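Local atomic coordinates of sugar ABC transporter (Sugar-binding protein) (Bacillus halodurans, PDB entry 4YO7), a protein that binds myo-inositol, and is probably the solute-binding component that serves a bacterial ABC transporter for sugars or related polyols. Residues A[215-218]-A[219-223]; A[60-63]-A[64-68]; A[154-157]-A[158-161]; A[295-299]-A[300-304]. All blocks are in the same frame, centred on the assembly; numbering follows the deposited sequence.

In the fold
All four contacts are local, lying within helices or at the end of one. Contacts 2 and 4 belong to the half of the protein built on the six-stranded parallel sheet. Their nearest atoms are about 8 Å apart, and helices 57-70 and 284-299 also touch. Contacts 1 and 3 lie in the half with the four-stranded parallel sheet. All are partly buried, but contact 3 is the least exposed, and contact 4 is the outermost, at the surface. Contact 1 turns on a leucine over an indole. Contact 2 combines selenomethionine methyl groups with a buried glutamine. Contact 3 has a water-bridged glutamate. Contact 4 differs by ending its helix, with backbone bonds and a glycine.

Contact 1: A[215-218]-A[219-223]; sequences GMRL and MENWL
Helix 212-224 places Leu218 against Trp222 one turn further along, and this pair carries most of the side-chain contact. The leucine lies over one face of the indole, and Leu218 CG stands 3.8 Å above the Trp222 ring plane. Leu218 CD1 makes a CH-pi contact, 3.7 Å from the centroid of the five-membered ring of Trp222 and 24° off its normal. The other methyl, Leu218 CD2, lies 3.8 Å from Trp222 CZ2, so the two branches spread over both parts of the indole. The leucine torsion explains this: CG is anti to the backbone N (chi1 178°), which brings the methyls to the face of the ring. The backbone keeps its regular i to i+4 bonding, with Trp222 N giving its hydrogen to Leu218 O at 2.9 Å. The helix belongs to a beta-alpha-beta crossover between strands 200-207 and 231-234. Leu218, Met219 and Trp222 all touch Met174 of strand 169-175. Met219, a selenomethionine, also reaches Ala243 and Ala246 of helix 237-249. Toward that same helix, Glu220 runs beside the selenomethionine Met216 and points the same way, with Glu220 OE2 3.7 Å from Met216 CG. Both touch Ala246. Arg217 and Asn221 are exposed and polar, and they meet more loosely, Arg217 CG lying 4.1 Å from Asn221 ND2. Their guanidinium and amide planes are 80° apart. Arg217 NH2 makes a salt bridge to Glu214, three residues back.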
loop_
_atom_site.group_PDB
_atom_site.type_symbol
_atom_site.label_atom_id
_atom_site.label_comp_id
_atom_site.label_asym_id
_atom_site.label_seq_id
_atom_site.Cartn_x
_atom_site.Cartn_y
_atom_site.Cartn_z
ATOM N N GLY A 215 -6.656 14.729 -0.091
ATOM C CA GLY A 215 -7.356 14.450 -1.330
ATOM C C GLY A 215 -8.526 15.399 -1.545
ATOM O O GLY A 215 -8.748 15.867 -2.657
HETATM N N MSE A 216 -9.256 15.702 -0.476
HETATM C CA MSE A 216 -10.382 16.631 -0.592
HETATM C C MSE A 216 -9.884 18.030 -0.980
HETATM O O MSE A 216 -10.470 18.677 -1.851
HETATM C CB MSE A 216 -11.184 16.693 0.699
HETATM C CG MSE A 216 -12.390 17.566 0.556
HETATM SE SE MSE A 216 -13.383 17.491 2.238
HETATM C CE MSE A 216 -12.227 18.706 3.255
ATOM N N ARG A 217 -8.793 18.476 -0.350
ATOM C CA ARG A 217 -8.272 19.816 -0.574
ATOM C C ARG A 217 -7.732 19.921 -1.977
ATOM O O ARG A 217 -8.016 20.879 -2.677
ATOM C CB ARG A 217 -7.187 20.182 0.447
ATOM C CG ARG A 217 -6.605 21.578 0.234
ATOM C CD ARG A 217 -5.721 22.023 1.400
ATOM N NE ARG A 217 -4.479 21.250 1.468
ATOM C CZ ARG A 217 -3.326 21.607 0.904
ATOM N NH1 ARG A 217 -3.219 22.747 0.227
ATOM N NH2 ARG A 217 -2.266 20.821 1.025
ATOM N N LEU A 218 -6.998 18.905 -2.418
ATOM C CA LEU A 218 -6.449 18.911 -3.747
ATOM C C LEU A 218 -7.568 18.948 -4.780
ATOM O O LEU A 218 -7.525 19.733 -5.725
ATOM C CB LEU A 218 -5.545 17.695 -3.961
ATOM C CG LEU A 218 -4.910 17.529 -5.339
ATOM C CD1 LEU A 218 -4.186 18.820 -5.762
ATOM C CD2 LEU A 218 -3.974 16.303 -5.350
HETATM N N MSE A 219 -8.577 18.093 -4.614
HETATM C CA MSE A 219 -9.709 18.095 -5.540
HETATM C C MSE A 219 -10.385 19.471 -5.593
HETATM O O MSE A 219 -10.753 19.945 -6.670
HETATM C CB MSE A 219 -10.733 17.052 -5.154
HETATM C CG MSE A 219 -11.840 16.861 -6.151
HETATM SE SE MSE A 219 -11.210 15.924 -7.718
HETATM C CE MSE A 219 -11.441 17.327 -9.002
ATOM N N GLU A 220 -10.565 20.096 -4.430
ATOM C CA GLU A 220 -11.149 21.427 -4.354
ATOM C C GLU A 220 -10.354 22.418 -5.202
ATOM O O GLU A 220 -10.942 23.213 -5.954
ATOM C CB GLU A 220 -11.207 21.909 -2.904
ATOM C CG GLU A 220 -12.339 21.300 -2.079
ATOM C CD GLU A 220 -12.251 21.625 -0.582
ATOM O OE1 GLU A 220 -11.295 22.303 -0.150
ATOM O OE2 GLU A 220 -13.149 21.199 0.166
ATOM N N ASN A 221 -9.031 22.386 -5.066
ATOM C CA ASN A 221 -8.164 23.285 -5.813
ATOM C C ASN A 221 -8.243 23.002 -7.307
ATOM O O ASN A 221 -8.290 23.919 -8.131
ATOM C CB ASN A 221 -6.728 23.176 -5.293
ATOM C CG ASN A 221 -6.581 23.762 -3.898
ATOM O OD1 ASN A 221 -7.444 24.515 -3.446
ATOM N ND2 ASN A 221 -5.495 23.446 -3.221
ATOM N N TRP A 222 -8.287 21.729 -7.663
ATOM C CA TRP A 222 -8.405 21.359 -9.053
ATOM C C TRP A 222 -9.713 21.850 -9.659
ATOM O O TRP A 222 -9.735 22.317 -10.796
ATOM C CB TRP A 222 -8.310 19.859 -9.182
ATOM C CG TRP A 222 -6.900 19.317 -9.144
ATOM C CD1 TRP A 222 -5.719 20.026 -9.204
ATOM C CD2 TRP A 222 -6.533 17.938 -9.082
ATOM N NE1 TRP A 222 -4.648 19.155 -9.188
ATOM C CE2 TRP A 222 -5.126 17.871 -9.111
ATOM C CE3 TRP A 222 -7.262 16.752 -9.001
ATOM C CZ2 TRP A 222 -4.441 16.663 -9.074
ATOM C CZ3 TRP A 222 -6.581 15.566 -8.962
ATOM C CH2 TRP A 222 -5.193 15.523 -8.995
ATOM N N LEU A 223 -10.793 21.733 -8.896
ATOM C CA LEU A 223 -12.096 22.207 -9.327
ATOM C C LEU A 223 -12.063 23.715 -9.546
ATOM O O LEU A 223 -12.687 24.233 -10.482
ATOM C CB LEU A 223 -13.159 21.841 -8.291
ATOM C CG LEU A 223 -13.551 20.363 -8.274
ATOM C CD1 LEU A 223 -14.362 20.027 -7.051
ATOM C CD2 LEU A 223 -14.293 20.004 -9.531
#

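Contact 2: A[60-63]-A[64-68]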
loop_
_atom_site.group_PDB
_atom_site.type_symbol
_atom_site.label_atom_id
_atom_site.label_comp_id
_atom_site.label_asym_id
_atom_site.label_seq_id
_atom_site.Cartn_x
_atom_site.Cartn_y
_atom_site.Cartn_z
ATOM N N THR A 60 -3.509 -0.482 8.961
ATOM C CA THR A 60 -4.119 -0.935 10.202
ATOM C C THR A 60 -4.669 -2.342 10.034
ATOM O O THR A 60 -4.536 -3.179 10.929
ATOM C CB THR A 60 -5.220 0.028 10.679
ATOM O OG1 THR A 60 -4.609 1.274 11.011
ATOM C CG2 THR A 60 -5.934 -0.516 11.928
ATOM N N TYR A 61 -5.267 -2.623 8.879
ATOM C CA TYR A 61 -5.764 -3.970 8.619
ATOM C C TYR A 61 -4.596 -4.957 8.553
ATOM O O TYR A 61 -4.700 -6.092 9.019
ATOM C CB TYR A 61 -6.567 -4.017 7.326
ATOM C CG TYR A 61 -7.857 -3.235 7.381
ATOM C CD1 TYR A 61 -8.980 -3.752 8.007
ATOM C CD2 TYR A 61 -7.946 -1.974 6.820
ATOM C CE1 TYR A 61 -10.156 -3.029 8.068
ATOM C CE2 TYR A 61 -9.114 -1.248 6.874
ATOM C CZ TYR A 61 -10.219 -1.783 7.498
ATOM O OH TYR A 61 -11.402 -1.068 7.561
HETATM N N MSE A 62 -3.478 -4.515 7.989
HETATM C CA MSE A 62 -2.329 -5.409 7.868
HETATM C C MSE A 62 -1.772 -5.725 9.244
HETATM O O MSE A 62 -1.494 -6.879 9.551
HETATM C CB MSE A 62 -1.230 -4.810 6.989
HETATM C CG MSE A 62 -0.176 -5.877 6.648
HETATM SE SE MSE A 62 1.312 -5.090 5.642
HETATM C CE MSE A 62 2.332 -4.339 7.127
ATOM N N GLN A 63 -1.638 -4.704 10.082
ATOM C CA GLN A 63 -1.131 -4.886 11.450
ATOM C C GLN A 63 -2.043 -5.793 12.279
ATOM O O GLN A 63 -1.556 -6.647 13.010
ATOM C CB GLN A 63 -0.984 -3.537 12.139
ATOM C CG GLN A 63 -0.639 -3.575 13.660
ATOM C CD GLN A 63 0.794 -3.198 13.934
ATOM O OE1 GLN A 63 1.682 -3.465 13.137
ATOM N NE2 GLN A 63 1.012 -2.517 15.048
ATOM N N ASP A 64 -3.358 -5.618 12.154
ATOM C CA ASP A 64 -4.303 -6.481 12.882
ATOM C C ASP A 64 -4.137 -7.934 12.435
ATOM O O ASP A 64 -4.221 -8.867 13.254
ATOM C CB ASP A 64 -5.755 -6.035 12.663
ATOM C CG ASP A 64 -6.096 -4.732 13.386
ATOM O OD1 ASP A 64 -5.314 -4.291 14.257
ATOM O OD2 ASP A 64 -7.169 -4.158 13.091
ATOM N N ALA A 65 -3.891 -8.128 11.142
ATOM C CA ALA A 65 -3.679 -9.476 10.611
ATOM C C ALA A 65 -2.358 -10.076 11.123
ATOM O O ALA A 65 -2.301 -11.283 11.398
ATOM C CB ALA A 65 -3.700 -9.471 9.094
HETATM N N MSE A 66 -1.314 -9.246 11.262
HETATM C CA MSE A 66 -0.043 -9.717 11.839
HETATM C C MSE A 66 -0.258 -10.155 13.279
HETATM O O MSE A 66 0.221 -11.209 13.694
HETATM C CB MSE A 66 1.060 -8.640 11.760
HETATM C CG MSE A 66 1.422 -8.312 10.352
HETATM SE SE MSE A 66 3.061 -7.252 10.292
HETATM C CE MSE A 66 2.433 -5.601 11.005
ATOM N N LYS A 67 -0.988 -9.358 14.050
ATOM C CA LYS A 67 -1.219 -9.693 15.450
ATOM C C LYS A 67 -2.050 -10.975 15.591
ATOM O O LYS A 67 -1.791 -11.811 16.459
ATOM C CB LYS A 67 -1.895 -8.519 16.162
ATOM C CG LYS A 67 -0.979 -7.325 16.304
ATOM C CD LYS A 67 -1.612 -6.209 17.130
ATOM C CE LYS A 67 -0.620 -5.082 17.388
ATOM N NZ LYS A 67 -1.177 -4.019 18.291
ATOM N N GLU A 68 -3.047 -11.146 14.734
ATOM C CA GLU A 68 -3.864 -12.356 14.771
ATOM C C GLU A 68 -3.036 -13.602 14.450
ATOM O O GLU A 68 -3.168 -14.647 15.111
ATOM C CB GLU A 68 -5.033 -12.242 13.789
ATOM C CG GLU A 68 -6.193 -11.396 14.272
ATOM C CD GLU A 68 -7.334 -12.208 14.872
ATOM O OE1 GLU A 68 -7.323 -13.456 14.775
ATOM O OE2 GLU A 68 -8.253 -11.585 15.442
#
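Gln63 meets two residues of the next turn of helix 57-70, Met66 with its amide oxygen and Lys67 with its amide nitrogen. Its chain leaves anti to the backbone N (chi1 172°) and then bends at chi2 (106°), which sets OE1 toward Met66 and NE2 toward Lys67. The oxygen, Gln63 OE1, comes 3.1 Å from the terminal methyl CE of the selenomethionine Met66. On the nitrogen side, Gln63 NE2 lies 3.8 Å from Lys67 CE. The lysine chain is extended beyond CG and passes the amide at a slant, with its CE methylene nearest. If Gln63 were an alanine, the Met66 methyl and Lys67 CE would probably be left without the amide between them, and a gap would open there. Met62 and Met66, both selenomethionines, approach with their methyl ends, CE to CE at 4.1 Å. Thr60 and Asp64 run side by side, with Thr60 CG2 4.0 Å from Asp64 OD2. The hydroxyl of Thr60 is bonded to Asp56 O, just before the helix; Asp56 is also a residue of the inositol pocket. The helix connects strands 46-52 and 76-82 in a beta-alpha-beta unit. Met62, Gln63 and Met66 touch Ile52 of the first strand, while Gln63, Met66 and Lys67 touch Phe80 of the second. Helix 284-299 lies alongside, with Gln287 against Met62 and Val292 against Met66.

Contact 3: A[154-157]-A[158-161]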
loop_
_atom_site.group_PDB
_atom_site.type_symbol
_atom_site.label_atom_id
_atom_site.label_comp_id
_atom_site.label_asym_id
_atom_site.label_seq_id
_atom_site.Cartn_x
_atom_site.Cartn_y
_atom_site.Cartn_z
ATOM N N GLY A 154 -1.559 -0.046 -10.756
ATOM C CA GLY A 154 -1.773 1.133 -11.584
ATOM C C GLY A 154 -2.226 0.756 -12.987
ATOM O O GLY A 154 -3.094 1.418 -13.573
ATOM N N LEU A 155 -1.684 -0.345 -13.518
ATOM C CA LEU A 155 -2.103 -0.848 -14.829
ATOM C C LEU A 155 -3.556 -1.340 -14.797
ATOM O O LEU A 155 -4.349 -1.007 -15.679
ATOM C CB LEU A 155 -1.179 -1.963 -15.296
ATOM C CG LEU A 155 0.255 -1.594 -15.667
ATOM C CD1 LEU A 155 1.114 -2.836 -15.730
ATOM C CD2 LEU A 155 0.300 -0.889 -17.004
ATOM N N LEU A 156 -3.919 -2.094 -13.769
ATOM C CA LEU A 156 -5.279 -2.642 -13.664
ATOM C C LEU A 156 -6.290 -1.523 -13.524
ATOM O O LEU A 156 -7.324 -1.527 -14.186
ATOM C CB LEU A 156 -5.392 -3.597 -12.476
ATOM C CG LEU A 156 -4.744 -4.974 -12.612
ATOM C CD1 LEU A 156 -4.711 -5.659 -11.238
ATOM C CD2 LEU A 156 -5.470 -5.871 -13.641
ATOM N N GLN A 157 -5.967 -0.569 -12.652
ATOM C CA GLN A 157 -6.821 0.568 -12.369
ATOM C C GLN A 157 -7.103 1.371 -13.630
ATOM O O GLN A 157 -8.246 1.675 -13.953
ATOM C CB GLN A 157 -6.145 1.465 -11.313
ATOM C CG GLN A 157 -6.917 2.675 -10.938
ATOM C CD GLN A 157 -6.103 3.609 -10.068
ATOM O OE1 GLN A 157 -4.908 3.847 -10.328
ATOM N NE2 GLN A 157 -6.727 4.149 -9.028
HETATM N N MSE A 158 -6.039 1.737 -14.340
HETATM C CA MSE A 158 -6.189 2.636 -15.465
HETATM C C MSE A 158 -6.697 1.919 -16.707
HETATM O O MSE A 158 -7.367 2.524 -17.540
HETATM C CB MSE A 158 -4.860 3.342 -15.756
HETATM C CG MSE A 158 -4.954 4.482 -16.713
HETATM SE SE MSE A 158 -6.057 5.971 -16.074
HETATM C CE MSE A 158 -7.099 6.297 -17.665
ATOM N N GLU A 159 -6.425 0.627 -16.835
ATOM C CA GLU A 159 -7.071 -0.136 -17.899
ATOM C C GLU A 159 -8.596 -0.026 -17.804
ATOM O O GLU A 159 -9.287 0.156 -18.806
ATOM C CB GLU A 159 -6.670 -1.603 -17.832
ATOM C CG GLU A 159 -5.349 -1.972 -18.444
ATOM C CD GLU A 159 -4.983 -3.412 -18.105
ATOM O OE1 GLU A 159 -5.906 -4.185 -17.739
ATOM O OE2 GLU A 159 -3.784 -3.761 -18.188
ATOM N N GLU A 160 -9.122 -0.143 -16.594
ATOM C CA GLU A 160 -10.569 -0.147 -16.422
ATOM C C GLU A 160 -11.110 1.268 -16.628
ATOM O O GLU A 160 -12.145 1.459 -17.280
ATOM C CB GLU A 160 -10.944 -0.701 -15.043
ATOM C CG GLU A 160 -12.439 -0.785 -14.792
ATOM C CD GLU A 160 -13.175 -1.734 -15.721
ATOM O OE1 GLU A 160 -12.547 -2.590 -16.390
ATOM O OE2 GLU A 160 -14.416 -1.604 -15.798
ATOM N N VAL A 161 -10.403 2.275 -16.118
ATOM C CA VAL A 161 -10.846 3.657 -16.319
ATOM C C VAL A 161 -10.881 3.978 -17.812
ATOM O O VAL A 161 -11.822 4.605 -18.303
ATOM C CB VAL A 161 -9.933 4.675 -15.554
ATOM C CG1 VAL A 161 -10.259 6.099 -15.941
ATOM C CG2 VAL A 161 -10.073 4.493 -14.061
HETATM O O HOH W 1 -8.060 -3.905 -15.522
#
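The carboxylate of Glu159 is the flat group nearest to the preceding turn, where it has Leu155 beside one oxygen and Leu156 near the other. Leu155 CB lies 4.3 Å from Glu159 OE2. A water near the second oxygen donates to Glu159 OE1 at 3.1 Å and to Leu156 O at 2.8 Å, bridging side chain and backbone. This is helix 150-164, which leaves strand 144-147 of the six-stranded sheet and packs on the four-stranded one. The Glu159 chain starts beside its backbone N (chi1 -81°) and stays extended. That course carries Glu159 CG close past Leu155 O, at 3.1 Å. With an alanine in place of Glu159, the bridging water is likely to lose its carboxylate acceptor, and Leu155 O part of its cover. The flat amide of Gln157 faces the other way, into the core. Its NE2 is hydrogen-bonded to Ala234 O, which satisfies a buried donor. Gln157 also touches Val233 and Ala259 of the sheet. Met158, a selenomethionine, packs on Val233 and on Asn190 and Ile193 of helix 181-195. The backbone bonding loosens slightly here: Glu160 N makes only a weak bond to Leu156 O, and another weak one to Gln157 O. Gln157 O also accepts from Val161 N at 3.1 Å, and the CG2 methyl of Val161 rests 3.4 Å from the same oxygen.

Contact 4: A[295-299]-A[300-304]; sequences AVQAA and NGEDV
Gln297 and Ala298 hold the chain as it turns off the end of helix 284-299, with Glu302 N bonded to Gln297 O at 3.1 Å and Gly301 N to Ala298 O at 3.0 Å. The second donor stands above the carbonyl plane, 65° out of it. Gly301 has a positive phi of 93°, where a side chain would press on the carbonyl oxygen of Asn300. A water donates to Ala298 O at 2.7 Å and also to Glu302 O, tying the loop to the last turn. After the turn the loop folds back, and Val304 CG1 fits against Gln297 CB at 3.7 Å and Ala298 CB at 4.0 Å. This methyl lies beside the backbone N of its own residue (chi1 -64°). Asn300 runs beside Val296 in the same direction, with Asn300 ND2 3.7 Å from Val296 CG1. Val296 and Ala299 face the six-stranded sheet, where both touch Phe76. Ala298 meets Pro128, and Val304 meets Thr143. The positive-phi glycine with two bonds back into the last turn is a Schellman motif, a common C-terminal helix cap, here turning the chain toward strand 307-308.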
loop_
_atom_site.group_PDB
_atom_site.type_symbol
_atom_site.label_atom_id
_atom_site.label_comp_id
_atom_site.label_asym_id
_atom_site.label_seq_id
_atom_site.Cartn_x
_atom_site.Cartn_y
_atom_site.Cartn_z
ATOM N N ALA A 295 8.542 -14.785 8.740
ATOM C CA ALA A 295 9.459 -14.385 9.793
ATOM C C ALA A 295 9.678 -15.516 10.783
ATOM O O ALA A 295 10.798 -15.787 11.218
ATOM C CB ALA A 295 8.923 -13.139 10.511
ATOM N N VAL A 296 8.603 -16.197 11.130
ATOM C CA VAL A 296 8.712 -17.356 12.013
ATOM C C VAL A 296 9.579 -18.450 11.372
ATOM O O VAL A 296 10.444 -19.045 12.028
ATOM C CB VAL A 296 7.329 -17.918 12.364
ATOM C CG1 VAL A 296 7.426 -19.307 12.961
ATOM C CG2 VAL A 296 6.629 -16.987 13.338
ATOM N N GLN A 297 9.356 -18.729 10.087
ATOM C CA GLN A 297 10.165 -19.724 9.417
ATOM C C GLN A 297 11.634 -19.346 9.457
ATOM O O GLN A 297 12.484 -20.204 9.673
ATOM C CB GLN A 297 9.734 -19.910 7.955
ATOM C CG GLN A 297 8.405 -20.580 7.767
ATOM C CD GLN A 297 7.998 -20.622 6.299
ATOM O OE1 GLN A 297 8.241 -19.677 5.550
ATOM N NE2 GLN A 297 7.396 -21.726 5.880
ATOM N N ALA A 298 11.934 -18.081 9.207
ATOM C CA ALA A 298 13.326 -17.617 9.148
ATOM C C ALA A 298 13.952 -17.655 10.546
ATOM O O ALA A 298 15.099 -18.087 10.734
ATOM C CB ALA A 298 13.390 -16.212 8.588
ATOM N N ALA A 299 13.160 -17.260 11.530
ATOM C CA ALA A 299 13.562 -17.327 12.938
ATOM C C ALA A 299 13.893 -18.762 13.373
ATOM O O ALA A 299 14.769 -18.999 14.234
ATOM C CB ALA A 299 12.473 -16.767 13.818
ATOM N N ASN A 300 13.185 -19.721 12.795
ATOM C CA ASN A 300 13.394 -21.125 13.102
ATOM C C ASN A 300 14.517 -21.766 12.306
ATOM O O ASN A 300 14.751 -22.960 12.418
ATOM C CB ASN A 300 12.105 -21.893 12.874
ATOM C CG ASN A 300 11.123 -21.733 14.024
ATOM O OD1 ASN A 300 11.508 -21.407 15.149
ATOM N ND2 ASN A 300 9.852 -21.990 13.754
ATOM N N GLY A 301 15.206 -20.962 11.514
ATOM C CA GLY A 301 16.395 -21.409 10.813
ATOM C C GLY A 301 16.192 -21.930 9.400
ATOM O O GLY A 301 17.124 -22.478 8.811
ATOM N N GLU A 302 14.989 -21.772 8.857
ATOM C CA GLU A 302 14.676 -22.209 7.503
ATOM C C GLU A 302 14.950 -21.097 6.503
ATOM O O GLU A 302 14.756 -19.924 6.825
ATOM C CB GLU A 302 13.203 -22.618 7.387
ATOM C CG GLU A 302 12.787 -23.732 8.334
ATOM C CD GLU A 302 11.303 -24.058 8.233
ATOM O OE1 GLU A 302 10.749 -23.971 7.115
ATOM O OE2 GLU A 302 10.690 -24.395 9.271
ATOM N N ASP A 303 15.359 -21.470 5.299
ATOM C CA ASP A 303 15.418 -20.502 4.204
ATOM C C ASP A 303 14.006 -20.190 3.734
ATOM O O ASP A 303 13.160 -21.065 3.626
ATOM C CB ASP A 303 16.284 -21.005 3.049
ATOM C CG ASP A 303 17.772 -20.985 3.400
ATOM O OD1 ASP A 303 18.368 -19.887 3.502
ATOM O OD2 ASP A 303 18.335 -22.067 3.605
ATOM N N VAL A 304 13.761 -18.920 3.491
ATOM C CA VAL A 304 12.443 -18.454 3.100
ATOM C C VAL A 304 12.491 -17.883 1.691
ATOM O O VAL A 304 13.538 -17.813 1.055
ATOM C CB VAL A 304 11.911 -17.399 4.107
ATOM C CG1 VAL A 304 11.726 -18.039 5.469
ATOM C CG2 VAL A 304 12.835 -16.229 4.196
HETATM O O HOH W 2 16.886 -18.734 8.814
#